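Local coordinates for protein putative transcription factor (Chaetomium thermophilum, PDB 5D5W) that binds heat-shock-element DNA through this HSF-type domain and, as a homotrimeric transcription factor, probably controls gene expression in response to osmotic and oxidative stress, at residues Ser2-Glu13 with Phe90-Ile101. Residues are numbered along the deposited sequence; the frame is centred on the assembly and turned at random.
Sequences SDFVRKLYKMLE and FRADRKDNLDNI
Phe90 takes Leu8 over one ring face, Leu8 CD2 standing 4.0 Å from the centroid of the Phe90 ring, while Leu12 CD1 and the backbone N of Tyr9 meet its edge. With CG anti to the backbone N (chi1 -174°), the Phe90 ring reaches in against helix 3-12, where branched Leu8, Leu12 and Val5 fit round a flat, apolar group. Trp23 and Phe64 add further aromatic contacts.

The Tyr9 ring has Phe90 CE1 and Arg91 O at its edge; Lys95 CG approaches it off-centre, and Leu98 CD1 packs 3.9 Å from Tyr9 CB. Tyrosine suits both neighbourhoods: apolar carbons meet Phe90 and Leu98, while Tyr9 OH donates to Ala92 O, though the modelled 2.4 Å is doubtfully short. With an alanine in its place, Ala92 O is likely to lose its hydroxyl partner and a gap to open beside Phe90 and Leu98.

Nearer the helix N-terminus, Val5 divides its methyls: Val5 CG1 meets Leu98 CD2 at 3.8 Å, CG2 meets Ile101 CG2. Serine's short hydroxyl suits Ser2, whose OG donates to Ile101 O at 2.9 Å, nearly in line with the carbonyl (160°).

Thus hydroxyls satisfy backbone carbonyls at both ends of an apolar middle, and side chains hold irregular segment 90-101 to the first helix of this winged helix-turn-helix domain.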
loop_
_atom_site.group_PDB
_atom_site.type_symbol
_atom_site.label_atom_id
_atom_site.label_comp_id
_atom_site.label_asym_id
_atom_site.label_seq_id
_atom_site.Cartn_x
_atom_site.Cartn_y
_atom_site.Cartn_z
ATOM N N SER B 2 10.398 2.443 23.385
ATOM C CA SER B 2 9.360 2.018 22.393
ATOM C C SER B 2 9.978 1.144 21.307
ATOM O O SER B 2 10.896 1.572 20.613
ATOM C CB SER B 2 8.687 3.239 21.757
ATOM O OG SER B 2 8.171 4.118 22.746
ATOM N N ASP B 3 9.461 -0.073 21.159
ATOM C CA ASP B 3 10.051 -1.073 20.260
ATOM C C ASP B 3 10.056 -0.614 18.801
ATOM O O ASP B 3 11.066 -0.738 18.098
ATOM C CB ASP B 3 9.292 -2.400 20.393
ATOM C CG ASP B 3 10.048 -3.574 19.802
ATOM O OD1 ASP B 3 10.273 -3.576 18.572
ATOM O OD2 ASP B 3 10.403 -4.503 20.567
ATOM N N PHE B 4 8.915 -0.084 18.364
ATOM C CA PHE B 4 8.726 0.391 16.989
ATOM C C PHE B 4 9.697 1.504 16.650
ATOM O O PHE B 4 10.322 1.491 15.593
ATOM C CB PHE B 4 7.285 0.891 16.794
ATOM C CG PHE B 4 7.009 1.481 15.432
ATOM C CD1 PHE B 4 6.803 0.661 14.332
ATOM C CD2 PHE B 4 6.921 2.852 15.262
ATOM C CE1 PHE B 4 6.544 1.198 13.083
ATOM C CE2 PHE B 4 6.665 3.396 14.017
ATOM C CZ PHE B 4 6.473 2.564 12.926
ATOM N N VAL B 5 9.817 2.468 17.553
ATOM C CA VAL B 5 10.604 3.660 17.278
ATOM C C VAL B 5 12.081 3.277 17.178
ATOM O O VAL B 5 12.805 3.787 16.320
ATOM C CB VAL B 5 10.381 4.753 18.352
ATOM C CG1 VAL B 5 11.171 6.007 18.003
ATOM C CG2 VAL B 5 8.896 5.080 18.488
ATOM N N ARG B 6 12.506 2.371 18.059
ATOM C CA ARG B 6 13.867 1.839 18.054
ATOM C C ARG B 6 14.178 1.194 16.715
ATOM O O ARG B 6 15.192 1.503 16.094
ATOM C CB ARG B 6 14.052 0.817 19.190
ATOM C CG ARG B 6 15.215 -0.159 19.005
ATOM C CD ARG B 6 15.603 -0.842 20.311
ATOM N NE ARG B 6 14.446 -1.319 21.080
ATOM C CZ ARG B 6 13.817 -2.483 20.895
ATOM N NH1 ARG B 6 14.208 -3.335 19.947
ATOM N NH2 ARG B 6 12.777 -2.800 21.668
ATOM N N LYS B 7 13.298 0.296 16.284
ATOM C CA LYS B 7 13.464 -0.399 15.011
ATOM C C LYS B 7 13.413 0.554 13.820
ATOM O O LYS B 7 14.108 0.353 12.824
ATOM C CB LYS B 7 12.400 -1.482 14.852
ATOM C CG LYS B 7 12.617 -2.674 15.773
ATOM C CD LYS B 7 12.251 -3.991 15.095
ATOM C CE LYS B 7 10.961 -4.599 15.627
ATOM N NZ LYS B 7 11.250 -5.561 16.727
ATOM N N LEU B 8 12.590 1.587 13.927
ATOM C CA LEU B 8 12.505 2.605 12.896
ATOM C C LEU B 8 13.841 3.329 12.808
ATOM O O LEU B 8 14.443 3.403 11.747
ATOM C CB LEU B 8 11.387 3.586 13.236
ATOM C CG LEU B 8 11.040 4.659 12.217
ATOM C CD1 LEU B 8 10.556 4.024 10.928
ATOM C CD2 LEU B 8 9.976 5.577 12.793
ATOM N N TYR B 9 14.314 3.833 13.944
ATOM C CA TYR B 9 15.583 4.557 14.002
ATOM C C TYR B 9 16.756 3.736 13.466
ATOM O O TYR B 9 17.578 4.255 12.717
ATOM C CB TYR B 9 15.894 4.993 15.436
ATOM C CG TYR B 9 16.995 6.026 15.518
ATOM C CD1 TYR B 9 16.697 7.385 15.553
ATOM C CD2 TYR B 9 18.343 5.645 15.546
ATOM C CE1 TYR B 9 17.704 8.336 15.624
ATOM C CE2 TYR B 9 19.358 6.591 15.613
ATOM C CZ TYR B 9 19.036 7.934 15.650
ATOM O OH TYR B 9 20.040 8.881 15.725
ATOM N N LYS B 10 16.825 2.468 13.870
ATOM C CA LYS B 10 17.919 1.564 13.488
ATOM C C LYS B 10 17.903 1.252 11.992
ATOM O O LYS B 10 18.951 1.097 11.362
ATOM C CB LYS B 10 17.846 0.263 14.302
ATOM C CG LYS B 10 19.160 -0.507 14.360
ATOM C CD LYS B 10 19.264 -1.421 15.579
ATOM C CE LYS B 10 18.480 -2.715 15.406
ATOM N NZ LYS B 10 18.721 -3.678 16.526
ATOM N N MET B 11 16.700 1.169 11.437
ATOM C CA MET B 11 16.490 1.001 10.003
ATOM C C MET B 11 17.119 2.177 9.254
ATOM O O MET B 11 17.753 2.012 8.213
ATOM C CB MET B 11 14.980 0.962 9.729
ATOM C CG MET B 11 14.522 0.204 8.500
ATOM S SD MET B 11 12.727 0.327 8.375
ATOM C CE MET B 11 12.565 2.063 7.983
ATOM N N LEU B 12 16.937 3.370 9.812
ATOM C CA LEU B 12 17.448 4.594 9.220
ATOM C C LEU B 12 18.932 4.806 9.530
ATOM O O LEU B 12 19.575 5.662 8.927
ATOM C CB LEU B 12 16.629 5.790 9.722
ATOM C CG LEU B 12 15.199 5.905 9.181
ATOM C CD1 LEU B 12 14.313 6.734 10.095
ATOM C CD2 LEU B 12 15.216 6.497 7.787
ATOM N N GLU B 13 19.472 4.020 10.459
ATOM C CA GLU B 13 20.872 4.131 10.872
ATOM C C GLU B 13 21.787 3.357 9.911
ATOM O O GLU B 13 23.009 3.348 10.081
ATOM C CB GLU B 13 21.023 3.596 12.313
ATOM C CG GLU B 13 22.104 4.258 13.162
ATOM C CD GLU B 13 21.951 3.978 14.660
ATOM O OE1 GLU B 13 22.291 4.867 15.476
ATOM O OE2 GLU B 13 21.494 2.875 15.031
ATOM N N PHE B 90 11.310 12.751 16.728
ATOM C CA PHE B 90 12.087 11.724 16.006
ATOM C C PHE B 90 12.997 12.451 15.026
ATOM O O PHE B 90 12.544 12.906 13.975
ATOM C CB PHE B 90 11.139 10.774 15.255
ATOM C CG PHE B 90 11.814 9.589 14.595
ATOM C CD1 PHE B 90 12.255 8.508 15.348
ATOM C CD2 PHE B 90 11.953 9.529 13.216
ATOM C CE1 PHE B 90 12.850 7.408 14.743
ATOM C CE2 PHE B 90 12.543 8.432 12.611
ATOM C CZ PHE B 90 12.992 7.371 13.375
ATOM N N ARG B 91 14.269 12.592 15.393
ATOM C CA ARG B 91 15.256 13.253 14.538
ATOM C C ARG B 91 16.563 12.498 14.562
ATOM O O ARG B 91 16.818 11.716 15.472
ATOM C CB ARG B 91 15.524 14.675 15.001
ATOM C CG ARG B 91 14.296 15.458 15.400
ATOM C CD ARG B 91 14.607 16.936 15.358
ATOM N NE ARG B 91 13.638 17.716 16.116
ATOM C CZ ARG B 91 13.472 19.033 15.998
ATOM N NH1 ARG B 91 14.206 19.740 15.137
ATOM N NH2 ARG B 91 12.559 19.650 16.745
ATOM N N ALA B 92 17.399 12.767 13.566
ATOM C CA ALA B 92 18.654 12.034 13.377
ATOM C C ALA B 92 19.628 12.157 14.560
ATOM O O ALA B 92 20.280 11.178 14.937
ATOM C CB ALA B 92 19.325 12.489 12.087
ATOM N N ASP B 93 19.713 13.355 15.138
ATOM C CA ASP B 93 20.607 13.634 16.275
ATOM C C ASP B 93 19.938 13.395 17.643
ATOM O O ASP B 93 20.587 12.926 18.579
ATOM C CB ASP B 93 21.145 15.068 16.193
ATOM C CG ASP B 93 20.093 16.063 15.732
ATOM O OD1 ASP B 93 19.565 16.817 16.581
ATOM O OD2 ASP B 93 19.780 16.068 14.517
ATOM N N ARG B 94 18.650 13.718 17.755
ATOM C CA ARG B 94 17.882 13.496 18.986
ATOM C C ARG B 94 17.559 12.010 19.182
ATOM O O ARG B 94 16.395 11.604 19.134
ATOM C CB ARG B 94 16.579 14.307 18.954
ATOM C CG ARG B 94 16.765 15.821 18.912
ATOM C CD ARG B 94 16.880 16.435 20.302
ATOM N NE ARG B 94 16.754 17.896 20.272
ATOM C CZ ARG B 94 16.643 18.678 21.347
ATOM N NH1 ARG B 94 16.534 19.996 21.198
ATOM N NH2 ARG B 94 16.637 18.156 22.574
ATOM N N LYS B 95 18.598 11.211 19.414
ATOM C CA LYS B 95 18.468 9.760 19.569
ATOM C C LYS B 95 17.976 9.368 20.964
ATOM O O LYS B 95 17.475 8.262 21.155
ATOM C CB LYS B 95 19.817 9.081 19.296
ATOM C CG LYS B 95 19.778 7.557 19.325
ATOM C CD LYS B 95 21.169 6.946 19.382
ATOM C CE LYS B 95 21.133 5.556 20.008
ATOM N NZ LYS B 95 20.174 4.636 19.336
ATOM N N ASP B 96 18.141 10.257 21.940
ATOM C CA ASP B 96 17.699 9.985 23.314
ATOM C C ASP B 96 16.171 10.082 23.488
ATOM O O ASP B 96 15.603 9.439 24.377
ATOM C CB ASP B 96 18.422 10.901 24.320
ATOM C CG ASP B 96 18.369 12.383 23.938
ATOM O OD1 ASP B 96 17.486 12.792 23.152
ATOM O OD2 ASP B 96 19.228 13.141 24.437
ATOM N N ASN B 97 15.513 10.858 22.625
ATOM C CA ASN B 97 14.068 11.109 22.731
ATOM C C ASN B 97 13.162 9.974 22.247
ATOM O O ASN B 97 11.990 10.213 21.966
ATOM C CB ASN B 97 13.700 12.394 21.964
ATOM C CG ASN B 97 13.918 13.650 22.782
ATOM O OD1 ASN B 97 13.524 13.724 23.949
ATOM N ND2 ASN B 97 14.528 14.654 22.170
ATOM N N LEU B 98 13.674 8.746 22.176
ATOM C CA LEU B 98 12.941 7.653 21.518
ATOM C C LEU B 98 11.842 7.015 22.380
ATOM O O LEU B 98 10.806 6.590 21.856
ATOM C CB LEU B 98 13.912 6.582 20.991
ATOM C CG LEU B 98 14.927 7.012 19.916
ATOM C CD1 LEU B 98 15.526 5.781 19.253
ATOM C CD2 LEU B 98 14.348 7.953 18.863
ATOM N N ASP B 99 12.054 6.958 23.692
ATOM C CA ASP B 99 10.999 6.532 24.619
ATOM C C ASP B 99 10.074 7.707 24.970
ATOM O O ASP B 99 9.051 7.524 25.638
ATOM C CB ASP B 99 11.607 5.923 25.884
ATOM C CG ASP B 99 12.561 4.786 25.577
ATOM O OD1 ASP B 99 12.266 3.990 24.659
ATOM O OD2 ASP B 99 13.609 4.694 26.249
ATOM N N ASN B 100 10.445 8.901 24.500
ATOM C CA ASN B 100 9.622 10.105 24.601
ATOM C C ASN B 100 8.671 10.250 23.397
ATOM O O ASN B 100 8.198 11.346 23.086
ATOM C CB ASN B 100 10.542 11.332 24.711
ATOM C CG ASN B 100 9.915 12.479 25.481
ATOM O OD1 ASN B 100 9.255 12.277 26.503
ATOM N ND2 ASN B 100 10.136 13.698 25.004
ATOM N N ILE B 101 8.412 9.133 22.718
ATOM C CA ILE B 101 7.481 9.062 21.600
ATOM C C ILE B 101 6.614 7.828 21.819
ATOM O O ILE B 101 7.136 6.710 21.803
ATOM C CB ILE B 101 8.231 8.895 20.257
ATOM C CG1 ILE B 101 9.063 10.143 19.939
ATOM C CG2 ILE B 101 7.258 8.604 19.118
ATOM C CD1 ILE B 101 10.116 9.915 18.873
#